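Local coordinates for protein Bd3460 (PDB 5CEC) that probably protects the predator Bdellovibrio bacteriovorus from its own endopeptidase Bd3459, which it binds as an ankyrin-repeat immunity protein, at residues 74-77 with 78-82; 151-154 with 155-158. One frame throughout, in Å; residues are numbered along the deposited sequence.

Interaction 1: 74-77 with 78-82. With SO4 (sulfate ion), chain H.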
# COMPACT_ATOMS: atom_id res chain seq x y z
N GLY B 74 10.87 0.97 -2.76
CA GLY B 74 10.22 0.59 -4.01
C GLY B 74 10.09 1.72 -5.01
O GLY B 74 9.11 1.79 -5.76
N ASN B 75 11.09 2.59 -5.05
CA ASN B 75 11.02 3.84 -5.80
C ASN B 75 11.82 3.67 -7.08
O ASN B 75 12.99 4.03 -7.16
CB ASN B 75 11.48 4.98 -4.91
CG ASN B 75 10.61 5.12 -3.68
OD1 ASN B 75 9.39 5.03 -3.77
ND2 ASN B 75 11.22 5.36 -2.54
N LEU B 76 11.15 3.12 -8.08
CA LEU B 76 11.78 2.77 -9.34
C LEU B 76 12.37 3.95 -10.11
O LEU B 76 13.51 3.88 -10.59
CB LEU B 76 10.80 2.01 -10.21
CG LEU B 76 11.31 1.50 -11.54
CD1 LEU B 76 12.50 0.57 -11.37
CD2 LEU B 76 10.17 0.78 -12.23
N ASP B 77 11.62 5.05 -10.22
CA ASP B 77 12.16 6.24 -10.90
C ASP B 77 13.42 6.75 -10.22
O ASP B 77 14.38 7.13 -10.89
CB ASP B 77 11.09 7.34 -11.01
CG ASP B 77 10.08 7.06 -12.12
OD1 ASP B 77 10.21 6.03 -12.81
OD2 ASP B 77 9.16 7.88 -12.32
N ILE B 78 13.44 6.74 -8.89
CA ILE B 78 14.63 7.20 -8.17
C ILE B 78 15.78 6.22 -8.37
O ILE B 78 16.92 6.64 -8.61
CB ILE B 78 14.33 7.44 -6.69
CG1 ILE B 78 13.34 8.59 -6.52
CG2 ILE B 78 15.63 7.71 -5.93
CD1 ILE B 78 12.83 8.78 -5.10
N VAL B 79 15.51 4.92 -8.35
CA VAL B 79 16.55 3.93 -8.63
C VAL B 79 17.11 4.17 -10.03
O VAL B 79 18.31 4.17 -10.20
CB VAL B 79 16.02 2.49 -8.48
CG1 VAL B 79 16.96 1.44 -9.06
CG2 VAL B 79 15.80 2.21 -7.02
N LYS B 80 16.25 4.39 -11.02
CA LYS B 80 16.73 4.60 -12.38
C LYS B 80 17.62 5.84 -12.47
O LYS B 80 18.66 5.83 -13.15
CB LYS B 80 15.55 4.73 -13.35
CG LYS B 80 14.82 3.44 -13.65
CD LYS B 80 13.63 3.69 -14.58
CE LYS B 80 13.04 2.41 -15.15
NZ LYS B 80 12.03 2.71 -16.22
N PHE B 81 17.21 6.91 -11.78
CA PHE B 81 17.99 8.14 -11.73
C PHE B 81 19.38 7.89 -11.12
O PHE B 81 20.42 8.31 -11.67
CB PHE B 81 17.25 9.24 -10.96
CG PHE B 81 18.07 10.47 -10.72
CD1 PHE B 81 18.37 11.33 -11.77
CD2 PHE B 81 18.58 10.76 -9.45
CE1 PHE B 81 19.15 12.46 -11.56
CE2 PHE B 81 19.37 11.90 -9.24
CZ PHE B 81 19.65 12.75 -10.29
N LEU B 82 19.43 7.17 -10.02
CA LEU B 82 20.71 6.86 -9.39
C LEU B 82 21.58 5.92 -10.23
O LEU B 82 22.80 6.09 -10.30
CB LEU B 82 20.50 6.26 -8.01
CG LEU B 82 19.88 7.22 -7.00
CD1 LEU B 82 19.48 6.51 -5.71
CD2 LEU B 82 20.76 8.43 -6.69
S SO4 H . 7.85 4.45 -9.03
O1 SO4 H . 7.46 3.82 -10.33
O2 SO4 H . 8.27 3.41 -8.04
O3 SO4 H . 8.96 5.38 -9.27
O4 SO4 H . 6.65 5.20 -8.56
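With chi1 at -177°, L76 throws its CG anti to the backbone N and along the helix toward K80, whose own CG stands beside its backbone N and starts an extended chain running back over the first turn. The two side chains meet at a slant, L76 CG lying 4.1 Å from K80 CE, while the lysine's CG rests on L76 O. This is the N-terminal turn of the second helix of a predicted ankyrin repeat, entered through a tight turn: G74, with positive phi, closes a Schellman motif on the preceding helix, and N75 occupies the N-cap position. The asparagine side chain makes no capping bond; its ND2 goes to A37 O, and its OD1 accepts from K154 NZ of the Bd3459 chain. A sulfate, probably from the crystallisation liquor, lies at the helix start. L76 N donates to sulfate O2 at 2.9 Å. A second bond, of 2.8 Å, joins D77 N to sulfate O3, as the positive end of the helix dipole would probably favour; the same lysine of Bd3459 also binds the anion. On the buried side I78 reaches back to N75 and packs with V79 against A70 of helix 66-72, whereas L76 and K80 touch E114 of helix 109-117. From N75 onward the i to i+4 bonds begin, V79 N to N75 O at 2.9 Å and K80 N to L76 O at 2.8 Å, and F81 N continues the series to D77 O at 3.0 Å.

Interaction 2: 151-154 with 155-158; sequences AKNK and SLIN
N153 OD1 is gripped twice by S155: the hydroxyl OG donates to it at 2.8 Å, and the backbone N adds a weak, bent bond of 3.1 Å. The pattern is a weak Asx turn, reinforced by the serine hydroxyl. OG approaches the amide oxygen at a C=O...O angle of 140°, slightly tilted from the carbonyl plane. Two torsions bring the pair together. N153 has CG anti to its backbone N (chi1 -175°), which swings the amide forward over the next residues, and S155 holds OG between its backbone N and carbonyl carbon (chi1 70°), facing back toward the asparagine. N153 itself is extended where helix 143-152 has ended, and its side chain thus bonds to the first turn of a short 3-10 segment that begins at K154 and runs to I157. The main chain closes the same turn with i to i+3 bonds: L156 N bonds to N153 O at 3.2 Å, and I157 N makes a weak 3.4 Å bond to K154 O. L156 lies over one flat face of the amide, its CG 3.7 Å from N153 CG. Its side chain crosses that of N153 at about a right angle, with L156 CD1 3.7 Å from N153 CB, so a hydrocarbon surface backs the polar group. I157 puts CG2 3.3 Å from K154 O, alongside the weak bond, while the extended chain of K154 belongs to the exposed side. Inward, L156 fits against I149 and L150 of helix 143-152 and against V122 and D123 of the loop that follows helix 109-117; I157 also meets L150 and touches K186, and N158 bonds to G187 and D189 just beyond helix 177-185.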
# COMPACT_ATOMS: atom_id res chain seq x y z
N ALA B 151 18.65 -17.01 -14.21
CA ALA B 151 19.19 -16.73 -15.54
C ALA B 151 20.63 -16.20 -15.43
O ALA B 151 21.41 -16.36 -16.35
CB ALA B 151 18.30 -15.73 -16.26
N LYS B 152 20.96 -15.55 -14.32
CA LYS B 152 22.34 -15.07 -14.09
C LYS B 152 23.28 -16.12 -13.49
O LYS B 152 24.49 -16.05 -13.64
CB LYS B 152 22.34 -13.81 -13.20
CG LYS B 152 21.56 -12.63 -13.77
CD LYS B 152 22.30 -12.02 -14.93
CE LYS B 152 21.52 -10.87 -15.51
NZ LYS B 152 22.22 -10.28 -16.66
N ASN B 153 22.71 -17.09 -12.77
CA ASN B 153 23.47 -18.11 -12.10
C ASN B 153 22.56 -19.31 -11.84
O ASN B 153 21.85 -19.34 -10.84
CB ASN B 153 24.09 -17.54 -10.83
CG ASN B 153 25.01 -18.51 -10.12
OD1 ASN B 153 24.90 -19.73 -10.27
ND2 ASN B 153 25.89 -17.96 -9.27
N LYS B 154 22.62 -20.29 -12.74
CA LYS B 154 21.79 -21.50 -12.70
C LYS B 154 21.93 -22.25 -11.38
O LYS B 154 20.93 -22.77 -10.86
CB LYS B 154 22.19 -22.39 -13.91
CG LYS B 154 21.55 -23.77 -14.05
CD LYS B 154 22.21 -24.52 -15.22
CE LYS B 154 21.65 -25.93 -15.36
NZ LYS B 154 22.18 -26.67 -16.54
N SER B 155 23.15 -22.28 -10.82
CA SER B 155 23.42 -23.12 -9.66
C SER B 155 22.75 -22.61 -8.40
O SER B 155 22.67 -23.35 -7.41
CB SER B 155 24.92 -23.29 -9.42
OG SER B 155 25.50 -22.10 -8.96
N LEU B 156 22.27 -21.38 -8.38
CA LEU B 156 21.64 -20.86 -7.17
C LEU B 156 20.42 -21.65 -6.75
O LEU B 156 20.03 -21.62 -5.58
CB LEU B 156 21.31 -19.40 -7.31
CG LEU B 156 22.52 -18.48 -7.39
CD1 LEU B 156 22.09 -17.08 -7.72
CD2 LEU B 156 23.32 -18.49 -6.12
N ILE B 157 19.82 -22.41 -7.66
CA ILE B 157 18.71 -23.28 -7.32
C ILE B 157 19.00 -24.17 -6.12
O ILE B 157 18.09 -24.40 -5.30
CB ILE B 157 18.23 -24.08 -8.56
CG1 ILE B 157 16.97 -24.88 -8.27
CG2 ILE B 157 19.30 -25.01 -9.09
CD1 ILE B 157 15.77 -24.07 -7.88
N ASN B 158 20.24 -24.65 -6.01
CA ASN B 158 20.62 -25.54 -4.92
C ASN B 158 21.64 -24.97 -3.94
O ASN B 158 22.20 -25.72 -3.14
CB ASN B 158 21.10 -26.89 -5.47
CG ASN B 158 19.99 -27.65 -6.13
OD1 ASN B 158 18.94 -27.86 -5.52
ND2 ASN B 158 20.21 -28.06 -7.37

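Overall arrangement
Interactions 1 and 2 lie in different parts of the ankyrin array, their centres 26 Å apart and their nearest atoms about 15 Å apart, and they do not touch. Both are local and partly buried, each joining a hydrophobic inner side to a solvent-facing outer one. They mark opposite events: residues 74-82 open a helix, residues 151-158 run out of the end of one into a 3-10 turn. The first is regular alpha-helical bonding, with two N-H groups of the first turn given to a sulfate, at a place where Bd3459 also contacts the protein. The second uses an asparagine-serine pair and looser 3-10 bonds, and no other protein chain of the assembly touches it.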